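Local coordinates for deoxyhypusine hydroxylase (Homo sapiens, PDB 4D4Z) that catalyses the iron-dependent hydroxylation of deoxyhypusine on the translation factor eIF5A, the second and last step in making hypusine, at the Fe (III) ion site. Residues are numbered along the deposited sequence; one frame, centred on the assembly and turned at random.

The Fe (III) ion site. Residues 58, 61, 91, 94-95, 98, 126, 209, 212, 242, 245-246, 277. With FE (Fe (III) ion), chain B; FE (Fe (III) ion), chain C; OH (hydroxide ion), chain D; GOL (glycerol), chain E.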
ATOM      1  N   LEU A  58      -3.007 -11.123   1.777  1.00 12.47           N
ATOM      2  CA  LEU A  58      -2.256 -10.100   2.478  1.00 13.36           C
ATOM      3  C   LEU A  58      -0.759 -10.142   2.158  1.00 14.96           C
ATOM      4  O   LEU A  58      -0.163  -9.111   1.758  1.00 12.89           O
ATOM      5  CB  LEU A  58      -2.472 -10.134   3.989  1.00 15.24           C
ATOM      6  CG  LEU A  58      -1.829  -9.012   4.740  1.00 15.52           C
ATOM      7  CD1 LEU A  58      -2.618  -7.766   4.487  1.00 17.02           C
ATOM      8  CD2 LEU A  58      -1.813  -9.287   6.211  1.00 16.67           C
ATOM      9  N   HIS A  61      -0.015  -9.275  -1.632  1.00 11.31           N
ATOM     10  CA  HIS A  61      -0.126  -7.868  -1.999  1.00 11.69           C
ATOM     11  C   HIS A  61       1.082  -7.070  -1.443  1.00 10.73           C
ATOM     12  O   HIS A  61       1.560  -6.165  -2.071  1.00 11.29           O
ATOM     13  CB  HIS A  61      -1.520  -7.294  -1.689  1.00 12.80           C
ATOM     14  CG  HIS A  61      -1.608  -6.354  -0.542  1.00 12.77           C
ATOM     15  ND1 HIS A  61      -1.297  -6.697   0.743  1.00 14.31           N
ATOM     16  CD2 HIS A  61      -1.986  -5.061  -0.493  1.00 15.20           C
ATOM     17  CE1 HIS A  61      -1.504  -5.675   1.541  1.00 16.46           C
ATOM     18  NE2 HIS A  61      -1.923  -4.667   0.820  1.00 16.21           N
ATOM     19  N   MET A  91      -7.155  -7.134  -4.636  1.00 13.38           N
ATOM     20  CA  MET A  91      -6.187  -6.293  -3.928  0.50 13.77           C
ATOM     21  C   MET A  91      -4.757  -6.630  -4.343  1.00 13.08           C
ATOM     22  O   MET A  91      -3.907  -5.743  -4.256  1.00 14.13           O
ATOM     23  CB  MET A  91      -6.242  -6.333  -2.383  0.50 13.44           C
ATOM     24  CG  MET A  91      -5.884  -7.678  -1.754  0.50 13.66           C
ATOM     25  SD  MET A  91      -6.163  -7.653   0.036  0.50 17.29           S
ATOM     26  CE  MET A  91      -4.773  -6.831   0.858  0.50 12.69           C
ATOM     27  N   HIS A  94      -4.366  -5.005  -7.881  1.00 12.76           N
ATOM     28  CA  HIS A  94      -4.240  -3.582  -7.657  1.00 12.63           C
ATOM     29  C   HIS A  94      -2.817  -3.247  -7.200  1.00 11.67           C
ATOM     30  O   HIS A  94      -2.213  -2.310  -7.695  1.00 11.82           O
ATOM     31  CB  HIS A  94      -5.309  -3.062  -6.610  1.00 14.18           C
ATOM     32  CG  HIS A  94      -4.736  -2.141  -5.567  1.00 13.49           C
ATOM     33  ND1 HIS A  94      -4.276  -0.868  -5.824  1.00 14.31           N
ATOM     34  CD2 HIS A  94      -4.458  -2.378  -4.264  1.00 15.19           C
ATOM     35  CE1 HIS A  94      -3.776  -0.351  -4.708  1.00 15.69           C
ATOM     36  NE2 HIS A  94      -3.860  -1.254  -3.763  1.00 14.99           N
ATOM     37  N   GLU A  95      -2.283  -4.007  -6.265  1.00 11.94           N
ATOM     38  CA  GLU A  95      -1.012  -3.608  -5.689  1.00 11.28           C
ATOM     39  C   GLU A  95       0.114  -3.738  -6.758  1.00 11.36           C
ATOM     40  O   GLU A  95       1.009  -2.945  -6.850  1.00 10.65           O
ATOM     41  CB  GLU A  95      -0.714  -4.419  -4.429  1.00 12.17           C
ATOM     42  CG  GLU A  95       0.156  -3.632  -3.466  1.00 13.10           C
ATOM     43  CD  GLU A  95      -0.516  -2.387  -2.880  1.00 15.45           C
ATOM     44  OE1 GLU A  95      -1.693  -2.483  -2.388  1.00 14.58           O
ATOM     45  OE2 GLU A  95       0.067  -1.268  -3.030  1.00 16.31           O
ATOM     46  N   GLU A  98      -0.256  -0.718  -9.136  1.00 11.07           N
ATOM     47  CA  GLU A  98       0.279   0.458  -8.459  1.00 11.77           C
ATOM     48  C   GLU A  98       1.833   0.402  -8.497  1.00 11.86           C
ATOM     49  O   GLU A  98       2.468   1.470  -8.702  1.00 11.49           O
ATOM     50  CB  GLU A  98      -0.241   0.559  -7.000  1.00 13.68           C
ATOM     51  CG  GLU A  98       0.309   1.823  -6.305  1.00 16.15           C
ATOM     52  CD  GLU A  98      -0.236   2.176  -4.932  1.00 20.20           C
ATOM     53  OE1 GLU A  98      -1.422   2.026  -4.625  1.00 22.89           O
ATOM     54  OE2 GLU A  98       0.577   2.763  -4.177  1.00 28.11           O
ATOM     55  N   THR A 126      -6.744   1.785 -10.209  1.00 11.08           N
ATOM     56  CA  THR A 126      -5.296   1.763  -9.910  1.00 11.75           C
ATOM     57  C   THR A 126      -4.497   2.131 -11.161  1.00 12.41           C
ATOM     58  O   THR A 126      -3.545   2.902 -11.118  1.00 14.34           O
ATOM     59  CB  THR A 126      -4.901   0.363  -9.485  1.00 13.70           C
ATOM     60  OG1 THR A 126      -5.377   0.149  -8.167  1.00 14.69           O
ATOM     61  CG2 THR A 126      -3.469   0.194  -9.473  1.00 13.24           C
ATOM     62  N   LEU A 209     -11.134   1.846  -3.637  1.00 13.30           N
ATOM     63  CA  LEU A 209      -9.709   2.134  -3.736  1.00 12.23           C
ATOM     64  C   LEU A 209      -9.281   3.405  -3.008  1.00 13.04           C
ATOM     65  O   LEU A 209      -8.304   3.433  -2.213  1.00 12.07           O
ATOM     66  CB  LEU A 209      -9.285   2.226  -5.228  1.00 13.34           C
ATOM     67  CG  LEU A 209      -7.763   2.223  -5.388  1.00 15.27           C
ATOM     68  CD1 LEU A 209      -7.148   0.876  -5.183  1.00 15.64           C
ATOM     69  CD2 LEU A 209      -7.411   2.758  -6.750  1.00 19.04           C
ATOM     70  N   HIS A 212      -9.366   2.907   0.810  1.00 11.18           N
ATOM     71  CA  HIS A 212      -8.168   2.181   1.294  1.00 11.60           C
ATOM     72  C   HIS A 212      -6.960   3.067   1.300  1.00 11.65           C
ATOM     73  O   HIS A 212      -6.098   2.911   2.194  1.00 11.72           O
ATOM     74  CB  HIS A 212      -8.019   0.853   0.490  1.00 12.37           C
ATOM     75  CG  HIS A 212      -6.749   0.685  -0.311  1.00 12.21           C
ATOM     76  ND1 HIS A 212      -6.471   1.381  -1.472  1.00 12.73           N
ATOM     77  CD2 HIS A 212      -5.701  -0.174  -0.124  1.00 13.35           C
ATOM     78  CE1 HIS A 212      -5.289   1.000  -1.929  1.00 14.50           C
ATOM     79  NE2 HIS A 212      -4.820   0.027  -1.156  1.00 12.39           N
ATOM     80  N   MET A 242     -10.338  -4.940   1.291  1.00 17.32           N
ATOM     81  CA  MET A 242      -9.149  -4.127   1.112  0.50 17.78           C
ATOM     82  C   MET A 242      -9.155  -2.887   2.007  1.00 16.64           C
ATOM     83  O   MET A 242      -8.116  -2.482   2.543  1.00 16.71           O
ATOM     84  CB  MET A 242      -8.968  -3.690  -0.338  0.50 20.73           C
ATOM     85  CG  MET A 242      -7.653  -3.019  -0.619  0.50 26.82           C
ATOM     86  SD  MET A 242      -7.577  -2.485  -2.354  0.50 77.39           S
ATOM     87  CE  MET A 242      -8.362  -3.854  -3.141  0.50 32.74           C
ATOM     88  N   HIS A 245      -8.754  -4.043   5.768  1.00 14.48           N
ATOM     89  CA  HIS A 245      -7.333  -4.414   6.028  1.00 14.61           C
ATOM     90  C   HIS A 245      -6.488  -3.199   6.237  1.00 12.27           C
ATOM     91  O   HIS A 245      -5.704  -3.106   7.182  1.00 13.42           O
ATOM     92  CB  HIS A 245      -6.882  -5.329   4.865  1.00 16.44           C
ATOM     93  CG  HIS A 245      -5.650  -4.848   4.221  1.00 17.39           C
ATOM     94  ND1 HIS A 245      -4.417  -5.023   4.827  1.00 19.65           N
ATOM     95  CD2 HIS A 245      -5.424  -4.209   3.061  1.00 21.12           C
ATOM     96  CE1 HIS A 245      -3.480  -4.472   4.072  1.00 18.77           C
ATOM     97  NE2 HIS A 245      -4.068  -3.988   2.988  1.00 19.34           N
ATOM     98  N   GLU A 246      -6.633  -2.148   5.421  1.00 12.30           N
ATOM     99  CA  GLU A 246      -5.798  -1.021   5.510  1.00 14.03           C
ATOM    100  C   GLU A 246      -6.094  -0.263   6.791  1.00 14.33           C
ATOM    101  O   GLU A 246      -5.193   0.276   7.492  1.00 14.11           O
ATOM    102  CB  GLU A 246      -5.958  -0.184   4.217  1.00 15.70           C
ATOM    103  CG  GLU A 246      -4.755   0.488   3.769  1.00 17.72           C
ATOM    104  CD  GLU A 246      -3.676  -0.441   3.263  1.00 20.12           C
ATOM    105  OE1 GLU A 246      -3.893  -1.260   2.326  1.00 21.51           O
ATOM    106  OE2 GLU A 246      -2.592  -0.309   3.877  1.00 20.41           O
ATOM    107  N   SER A 277      -4.510  -9.106   8.803  1.00 16.19           N
ATOM    108  CA  SER A 277      -4.116  -7.768   9.064  1.00 18.46           C
ATOM    109  C   SER A 277      -4.169  -7.452  10.585  1.00 16.59           C
ATOM    110  O   SER A 277      -3.276  -6.809  11.112  1.00 17.90           O
ATOM    111  CB  SER A 277      -4.964  -6.737   8.381  1.00 20.50           C
ATOM    112  OG  SER A 277      -4.818  -6.831   6.977  1.00 26.99           O
TER
HETATM  113 FE    FE B 301      -3.131  -1.252  -1.669  1.00 15.27          FE
HETATM  114 FE    FE C 302      -2.953  -2.765   1.412  1.00 17.69          FE
HETATM  115  O    OH D 303      -3.991  -2.732  -0.541  1.00 18.93           O
HETATM  116  C1  GOL E 305      -0.328   2.049  -0.935  1.00 26.00           C
HETATM  117  O1  GOL E 305      -0.438   3.262  -1.785  1.00 24.71           O
HETATM  118  C2  GOL E 305      -1.569   1.184  -0.904  1.00 24.82           C
HETATM  119  O2  GOL E 305      -1.821   0.421  -2.146  1.00 16.80           O
HETATM  120  C3  GOL E 305      -1.502   0.200   0.284  1.00 21.83           C
HETATM  121  O3  GOL E 305      -1.999  -1.097   0.075  1.00 20.58           O
HETATM  122  O   HOH W   1      -1.445  -2.493   2.825  1.00 17.58           O
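The di-iron centre of this HEAT-repeat hydroxylase holds two near-octahedral irons 3.4 Å apart, FE of chain B and FE of chain C, bridged by a hydroxide and terminal O3 of glycerol. His94, His212 and Glu95 bind the first iron, His61, His245 and Glu246 the second. Each glutamate, bent at chi2 (66° in Glu95), is monodentate through OE1. Its other oxygen meets an exogenous ligand on the same iron: Glu246 OE2 is 2.7 Å from the water, and Glu95 OE2 2.7 Å from the central glycerol hydroxyl O2, a probable hydrogen bond. All four imidazoles coordinate through NE2, their rotation fixed by ND1. His61 donates nearly straight (171°) to a carbonyl lone pair of Leu58, O to ND1 2.9 Å, and His212 likewise to Leu209; His94 and His245 use the hydroxyls of Thr126 and Ser277 in more bent bonds. Met91 CE sits 3.3 Å above the plane of the His61 ring, over its centre, and also over the rim of His245. Glu98, extended with CG anti to the backbone N (chi1 -179°), takes the outer glycerol hydroxyl O1 on the syn lone pair of OE2 (2.6 Å), while its OE1 lies 3.0 Å from glycerol O2. An alanine here would lose both contacts and probably hold glycerol O1 and O2 less firmly. Glycerol, a likely crystallisation additive, also chelates the first iron. The ligands come from helices 57-70, 90-103, 208-221 and 241-254, converging from two HEAT-repeat regions.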